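Local coordinates for protein kappa-carrageenase (Zobellia galactanivorans, PDB 5OCR) that probably hydrolyses kappa-carrageenan of red algal cell walls, through the glycoside hydrolase family 16 domain captured in this chain, at residues A[72-77]-A[84-89]. Numbering follows the deposited sequence.
Sequences MRHNAN and TYFTSG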
ATOM      1  N   MET A  72      -1.887  13.814   1.739  1.00 20.74           N
ATOM      2  CA  MET A  72      -3.144  13.950   0.951  1.00 20.31           C
ATOM      3  C   MET A  72      -3.594  15.407   1.014  1.00 20.51           C
ATOM      4  O   MET A  72      -3.759  15.939   2.101  1.00 20.80           O
ATOM      5  CB  MET A  72      -4.216  13.049   1.590  1.00 20.65           C
ATOM      6  CG  MET A  72      -5.558  13.071   0.813  1.00 21.18           C
ATOM      7  SD  MET A  72      -5.411  12.275  -0.777  1.00 21.22           S
ATOM      8  CE  MET A  72      -5.054  10.542  -0.259  1.00 21.39           C
ATOM      9  N   ARG A  73      -3.768  16.069  -0.145  1.00 20.86           N
ATOM     10  CA  ARG A  73      -4.128  17.507  -0.164  1.00 21.37           C
ATOM     11  C   ARG A  73      -5.414  17.687  -0.949  1.00 21.36           C
ATOM     12  O   ARG A  73      -5.710  16.923  -1.895  1.00 21.18           O
ATOM     13  CB  ARG A  73      -3.064  18.318  -0.924  1.00 22.81           C
ATOM     14  CG  ARG A  73      -1.785  18.390  -0.086  1.00 25.94           C
ATOM     15  CD  ARG A  73      -0.840  19.399  -0.694  1.00 28.50           C
ATOM     16  NE  ARG A  73       0.506  19.176  -0.135  1.00 28.33           N
ATOM     17  CZ  ARG A  73       0.908  19.557   1.070  1.00 29.20           C
ATOM     18  NH1 ARG A  73       0.065  20.221   1.886  1.00 29.15           N
ATOM     19  NH2 ARG A  73       2.159  19.293   1.470  1.00 30.10           N
ATOM     20  N   HIS A  74      -6.191  18.694  -0.579  1.00 21.47           N
ATOM     21  CA  HIS A  74      -7.444  18.967  -1.301  1.00 23.13           C
ATOM     22  C   HIS A  74      -7.113  19.924  -2.420  1.00 23.91           C
ATOM     23  O   HIS A  74      -6.440  20.950  -2.199  1.00 25.62           O
ATOM     24  CB  HIS A  74      -8.435  19.648  -0.320  1.00 23.09           C
ATOM     25  CG  HIS A  74      -9.758  20.004  -0.923  1.00 24.15           C
ATOM     26  ND1 HIS A  74     -10.482  21.057  -0.454  1.00 24.96           N
ATOM     27  CD2 HIS A  74     -10.547  19.362  -1.854  1.00 23.92           C
ATOM     28  CE1 HIS A  74     -11.658  21.118  -1.161  1.00 25.23           C
ATOM     29  NE2 HIS A  74     -11.697  20.109  -1.997  1.00 25.33           N
ATOM     30  N   ASN A  75      -7.618  19.646  -3.619  1.00 23.74           N
ATOM     31  CA  ASN A  75      -7.372  20.586  -4.742  1.00 25.50           C
ATOM     32  C   ASN A  75      -7.851  22.022  -4.417  1.00 26.99           C
ATOM     33  O   ASN A  75      -8.964  22.216  -3.928  1.00 26.78           O
ATOM     34  CB  ASN A  75      -8.030  20.134  -6.031  1.00 24.55           C
ATOM     35  CG  ASN A  75      -7.527  18.775  -6.500  1.00 24.47           C
ATOM     36  OD1 ASN A  75      -6.577  18.215  -5.943  1.00 22.82           O
ATOM     37  ND2 ASN A  75      -8.145  18.258  -7.539  1.00 23.68           N
ATOM     38  N   ALA A  76      -6.977  22.990  -4.667  1.00 28.55           N
ATOM     39  CA  ALA A  76      -7.320  24.424  -4.564  1.00 30.95           C
ATOM     40  C   ALA A  76      -8.707  24.670  -5.169  1.00 30.15           C
ATOM     41  O   ALA A  76      -9.024  24.185  -6.290  1.00 28.03           O
ATOM     42  CB  ALA A  76      -6.283  25.302  -5.274  1.00 32.82           C
ATOM     43  N   ASN A  77      -9.567  25.359  -4.398  1.00 31.34           N
ATOM     44  CA  ASN A  77     -10.912  25.806  -4.895  1.00 31.14           C
ATOM     45  C   ASN A  77     -11.922  24.619  -5.078  1.00 30.68           C
ATOM     46  O   ASN A  77     -13.032  24.781  -5.617  1.00 29.57           O
ATOM     47  CB  ASN A  77     -10.760  26.594  -6.220  1.00 32.73           C
ATOM     48  CG  ASN A  77      -9.727  27.716  -6.133  1.00 34.17           C
ATOM     49  OD1 ASN A  77      -9.583  28.367  -5.116  1.00 38.36           O
ATOM     50  ND2 ASN A  77      -9.053  27.965  -7.191  1.00 35.53           N
ATOM     51  N   THR A  84     -11.397  14.160 -10.168  1.00 23.89           N
ATOM     52  CA  THR A  84     -10.914  13.935  -8.803  1.00 22.69           C
ATOM     53  C   THR A  84     -10.592  15.253  -8.097  1.00 23.71           C
ATOM     54  O   THR A  84     -10.353  16.285  -8.757  1.00 22.02           O
ATOM     55  CB  THR A  84      -9.671  13.023  -8.784  1.00 22.62           C
ATOM     56  OG1 THR A  84      -8.540  13.639  -9.400  1.00 22.99           O
ATOM     57  CG2 THR A  84      -9.985  11.729  -9.523  1.00 23.58           C
ATOM     58  N   TYR A  85     -10.671  15.196  -6.757  1.00 21.59           N
ATOM     59  CA  TYR A  85     -10.673  16.431  -5.908  1.00 23.40           C
ATOM     60  C   TYR A  85      -9.496  16.544  -4.936  1.00 22.77           C
ATOM     61  O   TYR A  85      -9.323  17.552  -4.226  1.00 23.71           O
ATOM     62  CB  TYR A  85     -11.978  16.527  -5.115  1.00 24.07           C
ATOM     63  CG  TYR A  85     -13.204  16.635  -5.973  1.00 24.48           C
ATOM     64  CD1 TYR A  85     -13.697  17.878  -6.314  1.00 25.84           C
ATOM     65  CD2 TYR A  85     -13.826  15.476  -6.478  1.00 25.20           C
ATOM     66  CE1 TYR A  85     -14.818  17.985  -7.088  1.00 25.87           C
ATOM     67  CE2 TYR A  85     -14.967  15.580  -7.230  1.00 26.65           C
ATOM     68  CZ  TYR A  85     -15.416  16.839  -7.557  1.00 26.17           C
ATOM     69  OH  TYR A  85     -16.525  17.013  -8.355  1.00 27.76           O
ATOM     70  N   PHE A  86      -8.690  15.479  -4.876  1.00 22.87           N
ATOM     71  CA  PHE A  86      -7.469  15.411  -4.022  1.00 23.08           C
ATOM     72  C   PHE A  86      -6.215  14.953  -4.791  1.00 22.32           C
ATOM     73  O   PHE A  86      -6.330  14.243  -5.797  1.00 21.66           O
ATOM     74  CB  PHE A  86      -7.752  14.379  -2.954  1.00 22.67           C
ATOM     75  CG  PHE A  86      -8.841  14.782  -2.038  1.00 23.92           C
ATOM     76  CD1 PHE A  86      -8.546  15.522  -0.862  1.00 23.49           C
ATOM     77  CD2 PHE A  86     -10.197  14.521  -2.374  1.00 23.38           C
ATOM     78  CE1 PHE A  86      -9.597  15.921  -0.006  1.00 23.17           C
ATOM     79  CE2 PHE A  86     -11.234  14.946  -1.529  1.00 25.05           C
ATOM     80  CZ  PHE A  86     -10.929  15.631  -0.353  1.00 24.21           C
ATOM     81  N   THR A  87      -5.034  15.277  -4.238  1.00 21.37           N
ATOM     82  CA  THR A  87      -3.788  14.682  -4.699  1.00 21.14           C
ATOM     83  C   THR A  87      -3.069  14.046  -3.535  1.00 20.13           C
ATOM     84  O   THR A  87      -3.209  14.499  -2.389  1.00 20.20           O
ATOM     85  CB  THR A  87      -2.857  15.712  -5.443  1.00 21.05           C
ATOM     86  OG1 THR A  87      -2.470  16.790  -4.555  1.00 21.88           O
ATOM     87  CG2 THR A  87      -3.611  16.256  -6.722  1.00 22.01           C
ATOM     88  N   SER A  88      -2.247  13.088  -3.883  1.00 19.19           N
ATOM     89  CA  SER A  88      -1.471  12.410  -2.855  1.00 20.51           C
ATOM     90  C   SER A  88      -0.033  12.195  -3.202  1.00 21.31           C
ATOM     91  O   SER A  88       0.508  12.770  -4.172  1.00 20.53           O
ATOM     92  CB  SER A  88      -2.223  11.148  -2.412  1.00 20.97           C
ATOM     93  OG  SER A  88      -1.628  10.664  -1.196  1.00 21.31           O
ATOM     94  N   GLY A  89       0.656  11.423  -2.355  1.00 19.34           N
ATOM     95  CA  GLY A  89       2.100  11.206  -2.597  1.00 20.11           C
ATOM     96  C   GLY A  89       2.447   9.724  -2.546  1.00 20.93           C
ATOM     97  O   GLY A  89       1.723   8.948  -1.898  1.00 19.76           O
TER
HETATM   98  O   HOH W   1      -4.407  18.755  -4.339  1.00 25.96           O
HETATM   99  O   HOH W   2      -7.051  15.588  -8.281  1.00 20.16           O
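Thr84 meets Asn75 through a water that lies 2.7 Å from Thr84 OG1 and accepts from Asn75 ND2; the same water donates to Phe86 O, while Asp81 O and Lys54 also bond the hydroxyl. At Tyr85 the backbone carbonyl does the work: Asn75 N reaches Tyr85 O at 2.8 Å from a position tilted 30° off the carbonyl plane, and His74 CD2 comes up to that oxygen with its ring edge, 3.2 Å away. Phe86 turns its ring to His74, whose CD2 lies over one face, offset toward the rim, with the planes at 35°. Met72 SD touches Phe86 CB at 3.8 Å and lies obliquely to the ring, 5.4 Å from its centroid, a Met-aromatic contact. Thr87 pairs with Arg73 through two backbone bonds, the one from Arg73 N to Thr87 O nearly straight (168°). A second water links Thr87 OG1, which Asn60 also holds, to Asn75 OD1. An alanine in place of Asn75 would probably leave both waters short of a partner and loosen the turn, where ND2 also binds Thr79 O. Ser88 OG, hydrogen-bonded to Leu239 O, has Met72 CE 3.6 Å away, the methyl brought there by a chain bent at chi2 and chi3. Antiparallel pairing of neighbouring strands across the loop 75-85 makes this a beta hairpin, here joining strands 67-74 and 86-97 of the family 16 beta-jellyroll.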